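Geranylgeranyl pyrophosphate synthetase (Pyrococcus horikoshii, PDB 1WY0) probably condenses isopentenyl diphosphate with allylic diphosphates to build geranylgeranyl diphosphate. Local coordinates at residues Leu7-Ile18 and Pro51-Glu59; Gln215-Leu223 and Gly235-Ile246. One frame throughout, in Å; residues are numbered along the deposited sequence.

How the contacts relate
Both contacts belong to the all-helical isoprenyl synthase fold, and in each a long helix meets a shorter one almost at right angles. Contact 1 sets helix 3-25 against helix 49-57; contact 2 packs the end of helix 197-224 against helix 236-240, the loop after it and the start of helix 245-253. They follow one another along the chain and sit on opposite sides of its centre, their own centres about 29 Å apart and their nearest atoms about 12 Å apart. Contact 2 carries the aspartate-rich sequence probably used for the allylic substrate, whereas contact 1 is a mainly apolar helix pair centred on Phe-52, with Arg-10 and Lys-14 flanking the ring. Mercury is bound at Tyr-81 and Cys-150, residues of neither contact.

Contact 1. Residues Leu7-Ile18 and Pro51-Glu59; sequences LFARIKEKAKLI and PFVVLTSTE
With chi1 at -177°, CG of Phe-52 lies opposite its own backbone nitrogen, and the ring is thrust out against helix 3-25, where it fits as a knob among Leu-7, Arg-10, Ile-11 and Lys-14. Ile-11 turns CG1 to the side of its backbone nitrogen, which lays this methylene over the ring face, 3.5 Å from the centroid in a CH-pi contact. On the opposite face stands Thr-56 OG1, 3.2 Å above the ring plane; it is held there by donating to Phe-52 O at 2.6 Å, a bond that lets threonine satisfy its hydroxyl within its own helix. Lys-14 brings CG to the ring edge, 3.8 Å from Phe-52 CD1, while Arg-10 NH2 comes obliquely to within 3.5 Å of Phe-52 CE1 and the guanidinium finds its salt bridge with Asp-329. Were Phe-52 an alanine, Ile-11 CG1 would probably lose the ring it lies against and the hole between Leu-7, Arg-10 and Lys-14 would be left unfilled. The two helical segments cross at 96°, and this knob-into-hole ring joins them within the all-helical isoprenyl synthase fold; Pro-51, last residue of the family's GGKRxRP signature, lies in the first turn of helix 49-57. Farther along, Ile-18 CD1 and Leu-55 CD1 meet tip to tip at 3.7 Å, and Ile-18 CG2 rests 4.0 Å from Pro-51 CB; branched and cyclic apolar groups suit this buried end, which Ile-69 of helix 69-90 also lines.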
loop_
_atom_site.group_PDB
_atom_site.type_symbol
_atom_site.label_atom_id
_atom_site.label_comp_id
_atom_site.label_asym_id
_atom_site.label_seq_id
_atom_site.Cartn_x
_atom_site.Cartn_y
_atom_site.Cartn_z
ATOM N N LEU A 7 27.957 -14.216 -14.240
ATOM C CA LEU A 7 27.333 -13.239 -13.352
ATOM C C LEU A 7 25.873 -13.632 -13.196
ATOM O O LEU A 7 25.349 -13.668 -12.087
ATOM C CB LEU A 7 27.427 -11.831 -13.938
ATOM C CG LEU A 7 26.539 -10.773 -13.267
ATOM C CD1 LEU A 7 26.842 -10.691 -11.777
ATOM C CD2 LEU A 7 26.767 -9.434 -13.935
ATOM N N PHE A 8 25.219 -13.936 -14.314
ATOM C CA PHE A 8 23.821 -14.347 -14.280
ATOM C C PHE A 8 23.696 -15.687 -13.578
ATOM O O PHE A 8 22.623 -16.051 -13.097
ATOM C CB PHE A 8 23.253 -14.448 -15.695
ATOM C CG PHE A 8 23.117 -13.124 -16.384
ATOM C CD1 PHE A 8 22.772 -11.983 -15.659
ATOM C CD2 PHE A 8 23.306 -13.015 -17.758
ATOM C CE1 PHE A 8 22.618 -10.758 -16.290
ATOM C CE2 PHE A 8 23.154 -11.791 -18.401
ATOM C CZ PHE A 8 22.808 -10.662 -17.662
ATOM N N ALA A 9 24.804 -16.416 -13.525
ATOM C CA ALA A 9 24.830 -17.709 -12.863
ATOM C C ALA A 9 24.783 -17.461 -11.360
ATOM O O ALA A 9 24.140 -18.199 -10.615
ATOM C CB ALA A 9 26.103 -18.463 -13.239
ATOM N N ARG A 10 25.475 -16.415 -10.926
ATOM C CA ARG A 10 25.496 -16.033 -9.533
ATOM C C ARG A 10 24.152 -15.449 -9.147
ATOM O O ARG A 10 23.536 -15.839 -8.164
ATOM C CB ARG A 10 26.594 -14.987 -9.338
ATOM C CG ARG A 10 27.995 -15.593 -9.424
ATOM C CD ARG A 10 28.878 -15.180 -8.241
ATOM N NE ARG A 10 28.411 -13.920 -7.656
ATOM C CZ ARG A 10 27.606 -14.002 -6.581
ATOM N NH1 ARG A 10 27.262 -15.181 -6.096
ATOM N NH2 ARG A 10 27.183 -12.883 -5.987
ATOM N N ILE A 11 23.709 -14.485 -9.947
ATOM C CA ILE A 11 22.431 -13.821 -9.731
ATOM C C ILE A 11 21.338 -14.864 -9.561
ATOM O O ILE A 11 20.566 -14.816 -8.602
ATOM C CB ILE A 11 22.065 -12.916 -10.928
ATOM C CG1 ILE A 11 23.054 -11.761 -11.023
ATOM C CG2 ILE A 11 20.643 -12.389 -10.781
ATOM C CD1 ILE A 11 22.888 -10.925 -12.279
ATOM N N LYS A 12 21.286 -15.812 -10.493
ATOM C CA LYS A 12 20.288 -16.878 -10.461
ATOM C C LYS A 12 20.489 -17.773 -9.247
ATOM O O LYS A 12 19.542 -18.387 -8.755
ATOM C CB LYS A 12 20.372 -17.726 -11.730
ATOM C CG LYS A 12 19.253 -18.749 -11.868
ATOM C CD LYS A 12 19.455 -19.619 -13.101
ATOM C CE LYS A 12 18.181 -20.370 -13.475
ATOM N NZ LYS A 12 17.408 -19.703 -14.565
ATOM N N GLU A 13 21.732 -17.847 -8.777
ATOM C CA GLU A 13 22.078 -18.660 -7.616
ATOM C C GLU A 13 21.447 -18.062 -6.362
ATOM O O GLU A 13 20.845 -18.773 -5.555
ATOM C CB GLU A 13 23.600 -18.711 -7.457
ATOM C CG GLU A 13 24.110 -19.798 -6.538
ATOM C CD GLU A 13 25.575 -19.606 -6.178
ATOM O OE1 GLU A 13 26.440 -19.734 -7.078
ATOM O OE2 GLU A 13 25.861 -19.328 -4.991
ATOM N N LYS A 14 21.594 -16.750 -6.205
ATOM C CA LYS A 14 21.033 -16.040 -5.058
ATOM C C LYS A 14 19.502 -16.014 -5.123
ATOM O O LYS A 14 18.825 -16.088 -4.100
ATOM C CB LYS A 14 21.568 -14.605 -5.011
ATOM C CG LYS A 14 23.083 -14.489 -4.922
ATOM C CD LYS A 14 23.561 -14.656 -3.489
ATOM C CE LYS A 14 25.038 -14.318 -3.339
ATOM N NZ LYS A 14 25.473 -14.368 -1.914
ATOM N N ALA A 15 18.968 -15.909 -6.337
ATOM C CA ALA A 15 17.526 -15.869 -6.552
ATOM C C ALA A 15 16.797 -16.997 -5.824
ATOM O O ALA A 15 15.705 -16.791 -5.288
ATOM C CB ALA A 15 17.226 -15.929 -8.045
ATOM N N LYS A 16 17.400 -18.183 -5.806
ATOM C CA LYS A 16 16.807 -19.338 -5.141
ATOM C C LYS A 16 16.465 -19.072 -3.680
ATOM O O LYS A 16 15.350 -19.340 -3.240
ATOM C CB LYS A 16 17.750 -20.544 -5.207
ATOM C CG LYS A 16 17.735 -21.299 -6.528
ATOM C CD LYS A 16 18.642 -22.525 -6.450
ATOM C CE LYS A 16 18.368 -23.518 -7.576
ATOM N NZ LYS A 16 19.561 -24.382 -7.861
ATOM N N LEU A 17 17.439 -18.565 -2.931
ATOM C CA LEU A 17 17.258 -18.276 -1.514
ATOM C C LEU A 17 16.161 -17.242 -1.342
ATOM O O LEU A 17 15.283 -17.372 -0.494
ATOM C CB LEU A 17 18.552 -17.716 -0.915
ATOM C CG LEU A 17 19.888 -18.355 -1.306
ATOM C CD1 LEU A 17 21.014 -17.355 -1.061
ATOM C CD2 LEU A 17 20.108 -19.636 -0.507
ATOM N N ILE A 18 16.236 -16.202 -2.159
ATOM C CA ILE A 18 15.271 -15.125 -2.112
ATOM C C ILE A 18 13.880 -15.635 -2.430
ATOM O O ILE A 18 12.923 -15.295 -1.745
ATOM C CB ILE A 18 15.674 -14.017 -3.093
ATOM C CG1 ILE A 18 17.058 -13.495 -2.701
ATOM C CG2 ILE A 18 14.629 -12.906 -3.102
ATOM C CD1 ILE A 18 17.115 -12.829 -1.350
ATOM N N PRO A 51 17.156 -7.573 -5.189
ATOM C CA PRO A 51 17.585 -8.355 -4.028
ATOM C C PRO A 51 19.063 -8.733 -4.177
ATOM O O PRO A 51 19.817 -8.738 -3.206
ATOM C CB PRO A 51 16.673 -9.578 -4.079
ATOM C CG PRO A 51 15.442 -9.065 -4.742
ATOM C CD PRO A 51 15.995 -8.201 -5.843
ATOM N N PHE A 52 19.469 -9.046 -5.404
ATOM C CA PHE A 52 20.857 -9.404 -5.679
ATOM C C PHE A 52 21.777 -8.267 -5.259
ATOM O O PHE A 52 22.850 -8.493 -4.712
ATOM C CB PHE A 52 21.064 -9.690 -7.173
ATOM C CG PHE A 52 22.463 -10.142 -7.517
ATOM C CD1 PHE A 52 22.915 -11.403 -7.143
ATOM C CD2 PHE A 52 23.331 -9.302 -8.203
ATOM C CE1 PHE A 52 24.208 -11.818 -7.449
ATOM C CE2 PHE A 52 24.629 -9.707 -8.515
ATOM C CZ PHE A 52 25.067 -10.970 -8.136
ATOM N N VAL A 53 21.353 -7.037 -5.514
ATOM C CA VAL A 53 22.160 -5.889 -5.149
ATOM C C VAL A 53 22.260 -5.805 -3.638
ATOM O O VAL A 53 23.284 -5.389 -3.093
ATOM C CB VAL A 53 21.555 -4.599 -5.724
ATOM C CG1 VAL A 53 22.272 -3.371 -5.174
ATOM C CG2 VAL A 53 21.667 -4.637 -7.233
ATOM N N VAL A 54 21.201 -6.220 -2.957
ATOM C CA VAL A 54 21.193 -6.195 -1.506
ATOM C C VAL A 54 22.267 -7.140 -0.959
ATOM O O VAL A 54 23.230 -6.703 -0.330
ATOM C CB VAL A 54 19.817 -6.624 -0.938
ATOM C CG1 VAL A 54 19.864 -6.623 0.576
ATOM C CG2 VAL A 54 18.721 -5.677 -1.433
ATOM N N LEU A 55 22.085 -8.436 -1.202
ATOM C CA LEU A 55 23.018 -9.456 -0.731
ATOM C C LEU A 55 24.440 -9.221 -1.231
ATOM O O LEU A 55 25.397 -9.435 -0.496
ATOM C CB LEU A 55 22.543 -10.850 -1.159
ATOM C CG LEU A 55 21.115 -11.203 -0.734
ATOM C CD1 LEU A 55 20.767 -12.611 -1.193
ATOM C CD2 LEU A 55 20.984 -11.083 0.771
ATOM N N THR A 56 24.580 -8.782 -2.476
ATOM C CA THR A 56 25.903 -8.528 -3.030
ATOM C C THR A 56 26.538 -7.310 -2.374
ATOM O O THR A 56 27.757 -7.255 -2.212
ATOM C CB THR A 56 25.855 -8.297 -4.557
ATOM O OG1 THR A 56 25.271 -9.438 -5.195
ATOM C CG2 THR A 56 27.259 -8.100 -5.108
ATOM N N SER A 57 25.717 -6.336 -1.994
ATOM C CA SER A 57 26.225 -5.129 -1.353
ATOM C C SER A 57 26.699 -5.406 0.062
ATOM O O SER A 57 27.643 -4.777 0.541
ATOM C CB SER A 57 25.157 -4.038 -1.327
ATOM O OG SER A 57 25.064 -3.395 -2.586
ATOM N N THR A 58 26.043 -6.348 0.729
ATOM C CA THR A 58 26.461 -6.710 2.078
ATOM C C THR A 58 27.784 -7.482 2.073
ATOM O O THR A 58 28.429 -7.679 3.094
ATOM C CB THR A 58 25.359 -7.566 2.708
ATOM O OG1 THR A 58 24.152 -6.801 2.771
ATOM C CG2 THR A 58 25.757 -7.976 4.129
ATOM N N GLU A 59 28.163 -7.960 0.873
ATOM C CA GLU A 59 29.414 -8.703 0.756
ATOM C C GLU A 59 30.575 -7.791 0.358
ATOM O O GLU A 59 31.744 -8.088 0.567
ATOM C CB GLU A 59 29.223 -9.798 -0.297
ATOM C CG GLU A 59 30.470 -10.669 -0.464
ATOM C CD GLU A 59 30.188 -11.767 -1.465
ATOM O OE1 GLU A 59 31.118 -12.465 -1.849
ATOM O OE2 GLU A 59 29.033 -11.920 -1.854
#

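Contact 2. Residues Gln215-Leu223 and Gly235-Ile246; sequences QIWDDVLDL and GSDIRKGKKTLI
Asp-219 and Asp-222 belong to a DDxxD sequence, the second aspartate-rich motif of the polyprenyl synthetases, and both reach across to the short helix 236-240 and the loop behind it. Lys-242 extends fully to bring NZ 2.8 Å from Asp-219 OD1, a salt bridge made on the syn side of the carboxylate. Gln-215 NE2 donates to the same oxygen at 3.0 Å from the opposite face of the carboxylate plane, so two donors grip it. The other oxygen, OD2, takes a hydrogen bond from a water that also accepts from Leu-245 N, and it lies beside CB of Thr-244, the N-cap of the next helix.

A chi1 of -173° swings the Asp-222 carboxylate away from its own backbone N and toward the start of helix 236-240. There OD2 receives the backbone N of Asp-237 at 3.1 Å, while OD1 has a salt bridge to Lys-232. The carboxylates of Asp-222 and Asp-237 stack with their planes 21° apart. Asp-237 OD1 makes a salt bridge with Lys-240 NZ at 2.7 Å, and a second water joins its OD2 to Asp-219 O.

Gly-235 N donates to Asp-222 O at 2.8 Å. Its positive phi suits glycine, and Leu-223 CD2 packs tightly against its CA, 3.5 Å away. On the apolar side, Ile-246 CD1 packs against Val-220 and Leu-223. Gly-241 ends helix 236-240 in a Schellman motif and leads the chain on to Lys-242. Acidic helix and lysine-bearing loop together are consistent with the site where relatives bind the allylic diphosphate through magnesium.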
loop_
_atom_site.group_PDB
_atom_site.type_symbol
_atom_site.label_atom_id
_atom_site.label_comp_id
_atom_site.label_asym_id
_atom_site.label_seq_id
_atom_site.Cartn_x
_atom_site.Cartn_y
_atom_site.Cartn_z
ATOM N N GLN A 215 16.737 2.507 -16.613
ATOM C CA GLN A 215 15.521 2.950 -17.272
ATOM C C GLN A 215 15.832 3.781 -18.516
ATOM O O GLN A 215 15.221 3.586 -19.563
ATOM C CB GLN A 215 14.648 3.756 -16.306
ATOM C CG GLN A 215 13.278 4.077 -16.884
ATOM C CD GLN A 215 12.536 2.816 -17.301
ATOM O OE1 GLN A 215 12.263 1.947 -16.472
ATOM N NE2 GLN A 215 12.226 2.702 -18.588
ATOM N N ILE A 216 16.786 4.700 -18.411
ATOM C CA ILE A 216 17.154 5.531 -19.556
ATOM C C ILE A 216 17.624 4.674 -20.729
ATOM O O ILE A 216 17.288 4.950 -21.878
ATOM C CB ILE A 216 18.286 6.531 -19.204
ATOM C CG1 ILE A 216 17.782 7.577 -18.205
ATOM C CG2 ILE A 216 18.793 7.216 -20.487
ATOM C CD1 ILE A 216 18.908 8.379 -17.565
ATOM N N TRP A 217 18.403 3.638 -20.438
ATOM C CA TRP A 217 18.902 2.754 -21.484
ATOM C C TRP A 217 17.762 1.935 -22.100
ATOM O O TRP A 217 17.796 1.605 -23.289
ATOM C CB TRP A 217 19.984 1.825 -20.919
ATOM C CG TRP A 217 20.722 1.060 -21.976
ATOM C CD1 TRP A 217 20.611 -0.272 -22.262
ATOM C CD2 TRP A 217 21.682 1.590 -22.897
ATOM N NE1 TRP A 217 21.448 -0.605 -23.308
ATOM C CE2 TRP A 217 22.116 0.522 -23.715
ATOM C CE3 TRP A 217 22.220 2.868 -23.111
ATOM C CZ2 TRP A 217 23.064 0.690 -24.732
ATOM C CZ3 TRP A 217 23.167 3.037 -24.123
ATOM C CH2 TRP A 217 23.578 1.948 -24.921
ATOM N N ASP A 218 16.758 1.599 -21.295
ATOM C CA ASP A 218 15.615 0.848 -21.807
ATOM C C ASP A 218 14.858 1.711 -22.793
ATOM O O ASP A 218 14.445 1.235 -23.851
ATOM C CB ASP A 218 14.671 0.429 -20.676
ATOM C CG ASP A 218 15.104 -0.853 -20.018
ATOM O OD1 ASP A 218 16.132 -1.416 -20.456
ATOM O OD2 ASP A 218 14.420 -1.302 -19.072
ATOM N N ASP A 219 14.670 2.980 -22.443
ATOM C CA ASP A 219 13.973 3.900 -23.326
ATOM C C ASP A 219 14.743 4.065 -24.627
ATOM O O ASP A 219 14.143 4.187 -25.692
ATOM C CB ASP A 219 13.774 5.253 -22.638
ATOM C CG ASP A 219 12.854 5.155 -21.424
ATOM O OD1 ASP A 219 12.179 4.114 -21.290
ATOM O OD2 ASP A 219 12.791 6.112 -20.619
ATOM N N VAL A 220 16.073 4.055 -24.538
ATOM C CA VAL A 220 16.935 4.188 -25.712
ATOM C C VAL A 220 16.773 2.979 -26.628
ATOM O O VAL A 220 16.608 3.117 -27.833
ATOM C CB VAL A 220 18.432 4.270 -25.319
ATOM C CG1 VAL A 220 19.303 4.013 -26.544
ATOM C CG2 VAL A 220 18.751 5.643 -24.724
ATOM N N LEU A 221 16.844 1.794 -26.033
ATOM C CA LEU A 221 16.692 0.537 -26.753
ATOM C C LEU A 221 15.333 0.439 -27.445
ATOM O O LEU A 221 15.185 -0.115 -28.525
ATOM C CB LEU A 221 16.840 -0.612 -25.754
ATOM C CG LEU A 221 18.300 -0.927 -25.433
ATOM C CD1 LEU A 221 18.450 -2.132 -24.503
ATOM C CD2 LEU A 221 19.125 -1.242 -26.680
ATOM N N ASP A 222 14.308 0.967 -26.754
ATOM C CA ASP A 222 12.957 0.878 -27.293
ATOM C C ASP A 222 12.828 1.571 -28.650
ATOM O O ASP A 222 11.915 1.318 -29.427
ATOM C CB ASP A 222 11.997 1.510 -26.287
ATOM C CG ASP A 222 10.569 1.273 -26.748
ATOM O OD1 ASP A 222 10.060 0.182 -26.491
ATOM O OD2 ASP A 222 9.994 2.165 -27.371
ATOM N N LEU A 223 13.766 2.497 -28.919
ATOM C CA LEU A 223 13.690 3.234 -30.174
ATOM C C LEU A 223 14.653 2.689 -31.229
ATOM O O LEU A 223 14.343 2.608 -32.411
ATOM C CB LEU A 223 14.020 4.697 -29.884
ATOM C CG LEU A 223 12.945 5.381 -29.038
ATOM C CD1 LEU A 223 13.194 6.883 -28.871
ATOM C CD2 LEU A 223 11.548 5.242 -29.639
ATOM N N GLY A 235 9.884 2.111 -31.195
ATOM C CA GLY A 235 9.063 3.312 -31.068
ATOM C C GLY A 235 7.720 3.032 -30.391
ATOM O O GLY A 235 6.770 3.794 -30.508
ATOM N N SER A 236 7.520 1.989 -29.595
ATOM C CA SER A 236 6.237 1.838 -28.927
ATOM C C SER A 236 6.094 2.924 -27.859
ATOM O O SER A 236 4.984 3.269 -27.465
ATOM C CB SER A 236 6.096 0.439 -28.310
ATOM O OG SER A 236 7.164 0.147 -27.430
ATOM N N ASP A 237 7.216 3.464 -27.393
ATOM C CA ASP A 237 7.166 4.535 -26.407
ATOM C C ASP A 237 6.692 5.819 -27.095
ATOM O O ASP A 237 6.156 6.718 -26.447
ATOM C CB ASP A 237 8.538 4.778 -25.769
ATOM C CG ASP A 237 8.892 3.742 -24.711
ATOM O OD1 ASP A 237 7.993 2.999 -24.259
ATOM O OD2 ASP A 237 10.073 3.686 -24.313
ATOM N N ILE A 238 6.895 5.908 -28.406
ATOM C CA ILE A 238 6.460 7.089 -29.149
ATOM C C ILE A 238 4.948 7.021 -29.321
ATOM O O ILE A 238 4.229 8.011 -29.158
ATOM C CB ILE A 238 7.082 7.150 -30.560
ATOM C CG1 ILE A 238 8.610 7.187 -30.473
ATOM C CG2 ILE A 238 6.555 8.379 -31.301
ATOM C CD1 ILE A 238 9.151 8.427 -29.795
ATOM N N ARG A 239 4.478 5.828 -29.660
ATOM C CA ARG A 239 3.053 5.587 -29.818
ATOM C C ARG A 239 2.349 5.757 -28.478
ATOM O O ARG A 239 1.178 6.102 -28.384
ATOM C CB ARG A 239 2.855 4.156 -30.323
ATOM C CG ARG A 239 3.474 3.918 -31.702
ATOM C CD ARG A 239 2.510 3.182 -32.642
ATOM N NE ARG A 239 3.152 1.999 -33.225
ATOM C CZ ARG A 239 2.973 0.823 -32.593
ATOM N NH1 ARG A 239 2.242 0.765 -31.493
ATOM N NH2 ARG A 239 3.541 -0.283 -33.080
ATOM N N LYS A 240 3.115 5.454 -27.414
ATOM C CA LYS A 240 2.572 5.571 -26.067
ATOM C C LYS A 240 2.551 7.024 -25.592
ATOM O O LYS A 240 1.857 7.395 -24.652
ATOM C CB LYS A 240 3.459 4.751 -25.130
ATOM C CG LYS A 240 2.811 3.430 -24.722
ATOM C CD LYS A 240 3.847 2.318 -24.536
ATOM C CE LYS A 240 4.575 2.418 -23.190
ATOM N NZ LYS A 240 5.856 1.718 -23.273
ATOM N N GLY A 241 3.371 7.852 -26.257
ATOM C CA GLY A 241 3.575 9.192 -25.738
ATOM C C GLY A 241 4.219 9.127 -24.354
ATOM O O GLY A 241 3.830 9.823 -23.425
ATOM N N LYS A 242 5.222 8.279 -24.167
ATOM C CA LYS A 242 5.871 8.157 -22.869
ATOM C C LYS A 242 6.927 9.241 -22.685
ATOM O O LYS A 242 7.691 9.519 -23.600
ATOM C CB LYS A 242 6.528 6.783 -22.752
ATOM C CG LYS A 242 7.030 6.444 -21.375
ATOM C CD LYS A 242 8.043 5.302 -21.450
ATOM C CE LYS A 242 8.440 4.832 -20.074
ATOM N NZ LYS A 242 9.578 3.870 -20.168
ATOM N N LYS A 243 6.962 9.849 -21.498
ATOM C CA LYS A 243 7.940 10.890 -21.199
ATOM C C LYS A 243 9.263 10.272 -20.771
ATOM O O LYS A 243 9.400 9.772 -19.658
ATOM C CB LYS A 243 7.435 11.809 -20.083
ATOM C CG LYS A 243 6.659 13.022 -20.562
ATOM C CD LYS A 243 5.290 12.651 -21.083
ATOM C CE LYS A 243 4.553 13.877 -21.573
ATOM N NZ LYS A 243 3.163 13.547 -21.951
ATOM N N THR A 244 10.232 10.294 -21.674
ATOM C CA THR A 244 11.555 9.749 -21.400
ATOM C C THR A 244 12.558 10.902 -21.453
ATOM O O THR A 244 12.189 12.030 -21.764
ATOM C CB THR A 244 11.946 8.719 -22.461
ATOM O OG1 THR A 244 12.319 9.402 -23.666
ATOM C CG2 THR A 244 10.770 7.789 -22.757
ATOM N N LEU A 245 13.821 10.619 -21.151
ATOM C CA LEU A 245 14.855 11.653 -21.196
ATOM C C LEU A 245 15.106 12.080 -22.634
ATOM O O LEU A 245 15.508 13.213 -22.888
ATOM C CB LEU A 245 16.160 11.135 -20.591
ATOM C CG LEU A 245 17.358 12.075 -20.730
ATOM C CD1 LEU A 245 16.998 13.475 -20.252
ATOM C CD2 LEU A 245 18.525 11.511 -19.937
ATOM N N ILE A 246 14.875 11.160 -23.567
ATOM C CA ILE A 246 15.060 11.426 -24.986
ATOM C C ILE A 246 14.053 12.465 -25.471
ATOM O O ILE A 246 14.396 13.411 -26.182
ATOM C CB ILE A 246 14.885 10.131 -25.805
ATOM C CG1 ILE A 246 15.873 9.076 -25.307
ATOM C CG2 ILE A 246 15.096 10.411 -27.290
ATOM C CD1 ILE A 246 15.563 7.665 -25.757
HETATM O O HOH W 1 11.828 5.374 -25.561
HETATM O O HOH W 2 14.537 8.136 -20.454
#